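Local coordinates for RING finger protein unkempt homolog (Mus musculus, PDB 5ELH) that binds mRNA sequence-specifically through clustered CCCH zinc fingers and represses translation, shaping the early morphology of cortical neurons during embryonic development, at residues Y5-L8 and K9-T13; W35-V38 and N39-R42; H81-T84 and G85-R89. All coordinates share one frame; numbering follows the deposited sequence.

Interaction 1 of 3, residues Y5-L8 and K9-T13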
# COMPACT_ATOMS: atom_id res chain seq x y z
N TYR A 5 7.29 -2.43 6.38
CA TYR A 5 6.05 -3.00 5.86
C TYR A 5 5.80 -2.58 4.41
O TYR A 5 5.34 -3.37 3.60
CB TYR A 5 4.86 -2.61 6.75
CG TYR A 5 3.53 -3.12 6.23
CD1 TYR A 5 3.26 -4.49 6.19
CD2 TYR A 5 2.54 -2.24 5.79
CE1 TYR A 5 2.04 -4.96 5.71
CE2 TYR A 5 1.33 -2.71 5.32
CZ TYR A 5 1.08 -4.07 5.28
OH TYR A 5 -0.13 -4.54 4.82
N THR A 6 6.11 -1.33 4.10
CA THR A 6 5.92 -0.83 2.74
C THR A 6 6.83 -1.55 1.74
O THR A 6 6.40 -1.91 0.65
CB THR A 6 6.15 0.69 2.66
OG1 THR A 6 7.54 0.97 2.84
CG2 THR A 6 5.34 1.41 3.73
N TYR A 7 8.09 -1.79 2.13
CA TYR A 7 9.00 -2.56 1.29
C TYR A 7 8.54 -4.01 1.13
O TYR A 7 8.49 -4.53 0.01
CB TYR A 7 10.43 -2.51 1.84
CG TYR A 7 11.20 -1.32 1.32
CD1 TYR A 7 11.10 -0.09 1.94
CD2 TYR A 7 11.99 -1.43 0.18
CE1 TYR A 7 11.79 1.00 1.45
CE2 TYR A 7 12.68 -0.33 -0.31
CZ TYR A 7 12.57 0.88 0.32
OH TYR A 7 13.26 1.97 -0.16
N LEU A 8 8.19 -4.65 2.24
CA LEU A 8 7.75 -6.04 2.20
C LEU A 8 6.55 -6.25 1.28
O LEU A 8 6.52 -7.20 0.48
CB LEU A 8 7.39 -6.51 3.60
CG LEU A 8 8.60 -6.75 4.51
CD1 LEU A 8 8.16 -6.79 5.95
CD2 LEU A 8 9.30 -8.03 4.11
N LYS A 9 5.57 -5.37 1.39
CA LYS A 9 4.32 -5.51 0.67
C LYS A 9 4.40 -4.99 -0.77
O LYS A 9 3.79 -5.56 -1.67
CB LYS A 9 3.22 -4.75 1.42
CG LYS A 9 1.85 -4.73 0.73
CD LYS A 9 0.90 -3.77 1.44
CE LYS A 9 -0.52 -3.91 0.94
NZ LYS A 9 -1.48 -4.12 2.07
N GLU A 10 5.16 -3.92 -0.98
CA GLU A 10 5.02 -3.15 -2.21
C GLU A 10 6.24 -3.12 -3.12
O GLU A 10 6.08 -2.97 -4.34
CB GLU A 10 4.61 -1.71 -1.87
CG GLU A 10 3.51 -1.62 -0.81
CD GLU A 10 2.46 -0.57 -1.12
OE1 GLU A 10 2.83 0.55 -1.53
OE2 GLU A 10 1.26 -0.87 -0.95
N PHE A 11 7.45 -3.24 -2.57
CA PHE A 11 8.66 -3.05 -3.38
C PHE A 11 8.69 -3.90 -4.64
O PHE A 11 8.66 -5.13 -4.59
CB PHE A 11 9.94 -3.27 -2.57
CG PHE A 11 11.19 -2.82 -3.28
CD1 PHE A 11 11.40 -1.48 -3.57
CD2 PHE A 11 12.16 -3.73 -3.66
CE1 PHE A 11 12.56 -1.06 -4.22
CE2 PHE A 11 13.32 -3.33 -4.31
CZ PHE A 11 13.51 -1.99 -4.59
N ARG A 12 8.71 -3.22 -5.78
CA ARG A 12 8.84 -3.84 -7.10
C ARG A 12 7.75 -4.86 -7.40
O ARG A 12 7.97 -5.80 -8.16
CB ARG A 12 10.21 -4.51 -7.23
CG ARG A 12 11.36 -3.55 -7.08
CD ARG A 12 11.70 -2.85 -8.37
NE ARG A 12 12.86 -1.99 -8.19
CZ ARG A 12 14.11 -2.42 -8.08
NH1 ARG A 12 14.39 -3.72 -8.11
NH2 ARG A 12 15.08 -1.55 -7.92
N THR A 13 6.58 -4.66 -6.80
CA THR A 13 5.44 -5.55 -7.01
C THR A 13 4.50 -5.07 -8.11
O THR A 13 3.75 -5.87 -8.67
CB THR A 13 4.60 -5.70 -5.73
OG1 THR A 13 4.18 -4.40 -5.28
CG2 THR A 13 5.40 -6.39 -4.65
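The rings of Y7 and F11 meet one helical turn apart, with Y7 CE2 3.7 Å from F11 CD1. Their planes are tilted 33° against each other. The F11 ring also carries R12 CG over one face, toward its rim. F11 CZ in turn sits over the centre of the R12 guanidinium, 3.5 Å above its plane. The Y5 ring has K9 CB over one face. The K9 chain slants across the ring, its CG anti to the backbone N (chi1 176°) and its CD 3.9 Å from Y5 CZ. The chain bends at chi4, and NZ donates a hydrogen bond to Y5 OH at 3.1 Å.

Three backbone bonds hold the turn: K9 N to Y5 O, E10 N to T6 O and F11 N to Y7 O. F11 is the first residue to leave helical geometry. Just beyond it, T13 OG1 and T13 N both donate to E10 O, at 2.6 and 3.0 Å, from the same face of the carbonyl plane. This double grip closes the turn that follows the helix.

F33 packs edge-to-face against both Y7 and F11, and Y7 OH is hydrogen-bonded to H117. R42 donates to L8 O and F11 O. The arrangement is the end of a short helix, 3-10, with i to i+4 side-chain pairs, within the first zinc-finger region and a few residues before the zinc ligand C16.

Interaction 2 of 3, residues W35-V38 and N39-R42. With ZN (zinc ion), chain D.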
# COMPACT_ATOMS: atom_id res chain seq x y z
N TRP A 35 8.50 -1.89 -10.68
CA TRP A 35 9.22 -2.60 -11.72
C TRP A 35 9.04 -1.92 -13.08
O TRP A 35 8.00 -1.32 -13.36
CB TRP A 35 8.90 -4.11 -11.78
CG TRP A 35 7.51 -4.53 -12.11
CD1 TRP A 35 6.54 -4.92 -11.24
CD2 TRP A 35 6.94 -4.67 -13.42
NE1 TRP A 35 5.41 -5.29 -11.91
CE2 TRP A 35 5.62 -5.14 -13.25
CE3 TRP A 35 7.41 -4.43 -14.72
CZ2 TRP A 35 4.76 -5.37 -14.33
CZ3 TRP A 35 6.56 -4.66 -15.79
CH2 TRP A 35 5.25 -5.13 -15.58
N HIS A 36 10.09 -1.99 -13.88
CA HIS A 36 10.08 -1.42 -15.22
C HIS A 36 9.99 -2.55 -16.25
O HIS A 36 9.25 -2.45 -17.23
CB HIS A 36 11.34 -0.56 -15.44
CG HIS A 36 11.33 0.74 -14.68
ND1 HIS A 36 12.33 1.68 -14.82
CD2 HIS A 36 10.46 1.25 -13.78
CE1 HIS A 36 12.07 2.72 -14.05
NE2 HIS A 36 10.94 2.49 -13.41
N PHE A 37 10.75 -3.62 -16.04
CA PHE A 37 10.66 -4.80 -16.90
C PHE A 37 10.11 -5.96 -16.11
O PHE A 37 10.30 -6.04 -14.91
CB PHE A 37 12.02 -5.16 -17.48
CG PHE A 37 12.66 -4.03 -18.23
CD1 PHE A 37 12.18 -3.67 -19.47
CD2 PHE A 37 13.70 -3.32 -17.67
CE1 PHE A 37 12.75 -2.61 -20.16
CE2 PHE A 37 14.28 -2.27 -18.36
CZ PHE A 37 13.80 -1.92 -19.60
N VAL A 38 9.40 -6.84 -16.81
CA VAL A 38 8.72 -7.95 -16.14
C VAL A 38 9.69 -8.78 -15.30
O VAL A 38 9.32 -9.26 -14.22
CB VAL A 38 7.98 -8.82 -17.17
CG1 VAL A 38 7.46 -10.10 -16.52
CG2 VAL A 38 6.84 -8.03 -17.77
N ASN A 39 10.93 -8.94 -15.77
CA ASN A 39 11.89 -9.73 -15.00
C ASN A 39 12.37 -9.05 -13.72
O ASN A 39 13.08 -9.66 -12.93
CB ASN A 39 13.08 -10.17 -15.86
CG ASN A 39 13.88 -9.02 -16.42
OD1 ASN A 39 13.70 -7.87 -16.04
ND2 ASN A 39 14.78 -9.33 -17.34
N GLN A 40 11.94 -7.81 -13.49
CA GLN A 40 12.24 -7.12 -12.24
C GLN A 40 11.14 -7.27 -11.20
O GLN A 40 11.33 -6.93 -10.02
CB GLN A 40 12.48 -5.64 -12.49
CG GLN A 40 13.63 -5.35 -13.40
CD GLN A 40 13.67 -3.89 -13.83
OE1 GLN A 40 12.64 -3.28 -14.11
NE2 GLN A 40 14.87 -3.32 -13.87
N ARG A 41 9.99 -7.77 -11.63
CA ARG A 41 8.82 -7.87 -10.77
C ARG A 41 9.06 -8.92 -9.70
O ARG A 41 9.54 -10.01 -10.00
CB ARG A 41 7.59 -8.23 -11.60
CG ARG A 41 6.34 -8.58 -10.79
CD ARG A 41 5.16 -8.93 -11.69
NE ARG A 41 4.02 -9.43 -10.92
CZ ARG A 41 3.80 -10.72 -10.64
NH1 ARG A 41 4.61 -11.67 -11.08
NH2 ARG A 41 2.74 -11.06 -9.92
N ARG A 42 8.76 -8.59 -8.45
CA ARG A 42 8.71 -9.60 -7.40
C ARG A 42 7.28 -9.82 -6.91
O ARG A 42 6.47 -8.90 -6.87
CB ARG A 42 9.64 -9.25 -6.23
CG ARG A 42 9.33 -7.95 -5.54
CD ARG A 42 10.12 -7.83 -4.24
NE ARG A 42 9.51 -8.57 -3.15
CZ ARG A 42 8.70 -8.05 -2.23
NH1 ARG A 42 8.37 -6.76 -2.26
NH2 ARG A 42 8.23 -8.82 -1.26
ZN ZN D . 9.89 3.96 -12.47
O HOH W 1 7.15 -11.59 -13.23
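The first CCCH zinc finger ends its metal site at H36, and this contact is the turn that follows. H36 NE2 binds the zinc ion at 2.0 Å, and C16, C24 and C32 complete the site. Q40 OE1 accepts from both H36 N (2.9 Å) and F37 N (2.7 Å). The first donor comes nearly along the C=O axis; the second stands 40° out of the amide plane. Q40 reaches them with CG anti to its carbonyl carbon (chi1 -61°) and an extended chain beyond. One side-chain oxygen thus ties down the peptide N-H groups of the metal ligand and of the residue after it. The F37 ring runs alongside the Q40 amide, the planes 50° apart.

The turn itself is closed by Q40 N to F37 O at 2.8 Å and by R41 N to V38 O at 3.1 Å. Both are i to i+3 bonds, as in a 3-10 turn. R41 then lies along W35, its CB over the five-membered ring, 3.6 Å from the centroid, in a CH-pi contact. The extended R41 chain continues past W35 NE1, and its guanidinium stands almost perpendicular to the indole. The end of R41 forms a salt bridge with D75.

The contact lies in the loop between helix 3-10 and helix 87-90, and R42 packs on T87 and E88 of the later helix.

Interaction 3 of 3, residues H81-T84 and G85-R89. With ZN (zinc ion), chain E.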
# COMPACT_ATOMS: atom_id res chain seq x y z
N HIS A 81 11.79 -17.33 -7.21
CA HIS A 81 12.19 -16.87 -8.54
C HIS A 81 13.38 -15.95 -8.45
O HIS A 81 13.41 -15.04 -7.62
CB HIS A 81 11.03 -16.18 -9.23
CG HIS A 81 9.88 -17.10 -9.50
ND1 HIS A 81 8.60 -16.66 -9.78
CD2 HIS A 81 9.82 -18.46 -9.53
CE1 HIS A 81 7.81 -17.70 -9.98
NE2 HIS A 81 8.52 -18.80 -9.83
N ARG A 82 14.37 -16.21 -9.29
CA ARG A 82 15.57 -15.40 -9.34
C ARG A 82 15.30 -14.18 -10.21
O ARG A 82 15.75 -14.08 -11.35
CB ARG A 82 16.75 -16.21 -9.87
CG ARG A 82 18.09 -15.73 -9.36
CD ARG A 82 19.23 -16.54 -9.94
NE ARG A 82 19.06 -17.98 -9.76
CZ ARG A 82 19.49 -18.67 -8.70
NH1 ARG A 82 20.12 -18.06 -7.70
NH2 ARG A 82 19.29 -19.97 -8.64
N THR A 83 14.53 -13.25 -9.67
CA THR A 83 14.23 -12.01 -10.34
C THR A 83 15.50 -11.18 -10.42
O THR A 83 16.50 -11.51 -9.78
CB THR A 83 13.16 -11.24 -9.56
OG1 THR A 83 13.63 -10.98 -8.23
CG2 THR A 83 11.89 -12.06 -9.48
N THR A 84 15.49 -10.12 -11.22
CA THR A 84 16.66 -9.26 -11.31
C THR A 84 16.97 -8.70 -9.92
O THR A 84 16.09 -8.19 -9.24
CB THR A 84 16.45 -8.10 -12.31
OG1 THR A 84 16.01 -8.63 -13.57
CG2 THR A 84 17.75 -7.34 -12.52
N GLY A 85 18.22 -8.84 -9.51
CA GLY A 85 18.66 -8.34 -8.22
C GLY A 85 18.30 -9.27 -7.08
O GLY A 85 18.51 -8.93 -5.92
N ASP A 86 17.74 -10.44 -7.41
CA ASP A 86 17.39 -11.46 -6.43
C ASP A 86 16.41 -10.90 -5.42
O ASP A 86 16.48 -11.20 -4.22
CB ASP A 86 18.66 -11.97 -5.73
CG ASP A 86 18.50 -13.36 -5.15
OD1 ASP A 86 17.52 -14.08 -5.49
OD2 ASP A 86 19.38 -13.74 -4.34
N THR A 87 15.47 -10.11 -5.92
CA THR A 87 14.59 -9.34 -5.04
C THR A 87 13.50 -10.15 -4.34
O THR A 87 12.99 -9.70 -3.32
CB THR A 87 13.94 -8.16 -5.78
OG1 THR A 87 13.23 -8.63 -6.93
CG2 THR A 87 15.00 -7.14 -6.21
N GLU A 88 13.13 -11.33 -4.85
CA GLU A 88 12.13 -12.11 -4.14
C GLU A 88 12.72 -12.63 -2.82
O GLU A 88 12.03 -12.67 -1.80
CB GLU A 88 11.56 -13.26 -4.99
CG GLU A 88 10.50 -12.77 -5.98
CD GLU A 88 9.59 -13.89 -6.50
OE1 GLU A 88 9.87 -15.08 -6.25
OE2 GLU A 88 8.59 -13.55 -7.15
N ARG A 89 13.98 -13.02 -2.84
CA ARG A 89 14.63 -13.53 -1.63
C ARG A 89 14.95 -12.39 -0.68
O ARG A 89 14.71 -12.47 0.52
CB ARG A 89 15.92 -14.27 -2.01
CG ARG A 89 16.77 -14.67 -0.82
CD ARG A 89 16.95 -16.16 -0.67
NE ARG A 89 18.33 -16.53 -0.90
CZ ARG A 89 18.99 -17.47 -0.22
NH1 ARG A 89 18.41 -18.16 0.74
NH2 ARG A 89 20.26 -17.70 -0.52
ZN ZN E . 8.16 -20.74 -10.43
O HOH W 2 15.01 -13.91 -5.66
O HOH W 3 8.02 -13.79 -9.85
O HOH W 4 13.63 -6.66 -8.90
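G85 opens the second segment just after T84 and sits in the turn with positive phi (80°), a value that favours glycine. D86 follows at the N-cap position of helix 87-90. Its N donates to T83 O at 2.9 Å, closing the turn. Its side chain makes no capping bond. Instead D86 OD1 accepts a hydrogen bond from water 2, which also donates to H81 O and accepts from R89 N. Y60 OH is hydrogen-bonded to D86 OD1 as well.

T87 meets T83 hydroxyl to hydroxyl: T83 OG1 donates to T87 OG1 at 2.7 Å, the two side chains crossing at about a right angle. Water 4 links T87 OG1 to T84 O.

E88 points back toward the first segment. Its CG packs on T83 CG2 at 3.8 Å. Its carboxylate lies beside H81, the ring and carboxylate planes 20° apart. E88 OE1 accepts from H81 N at 3.1 Å, met from 39° out of the carboxylate plane. Water 3 bridges H81 ND1, at 2.9 Å, to E88 OE2. E88 OE2 also forms a salt bridge with R43. This second-shell acid therefore holds the ligand histidine at its backbone and, through water, at its ring. With NE2 on zinc, ND1 donates to this water, and the nearby carboxylate would probably polarise the ring further.

H81 NE2 binds the zinc ion at 2.1 Å, with C61, C71 and C77. The arrangement is the histidine end of a CCCH zinc finger, folding back onto the short helix that follows.

All three contacts are local and partly buried. Interactions 2 and 3 are alike: each follows the zinc-binding histidine of a different CCCH finger, and in each a side-chain oxygen grips that histidine's backbone N, from an amide in 2 and a carboxylate in 3. Interaction 1 holds no metal ligand and relies on helix bonds and aromatic packing. Its Y7 and F11 are buried while Y5 is exposed. Interaction 2 buries H36 and Q40 but exposes F37 and V38; interaction 3 buries H81, T83, T87 and E88 and uses more bridging water. Segment 39-42 joins the others: R12 O probably bonds to R42 N, and N39 O to T84 N. Interactions 1 and 3 barely touch.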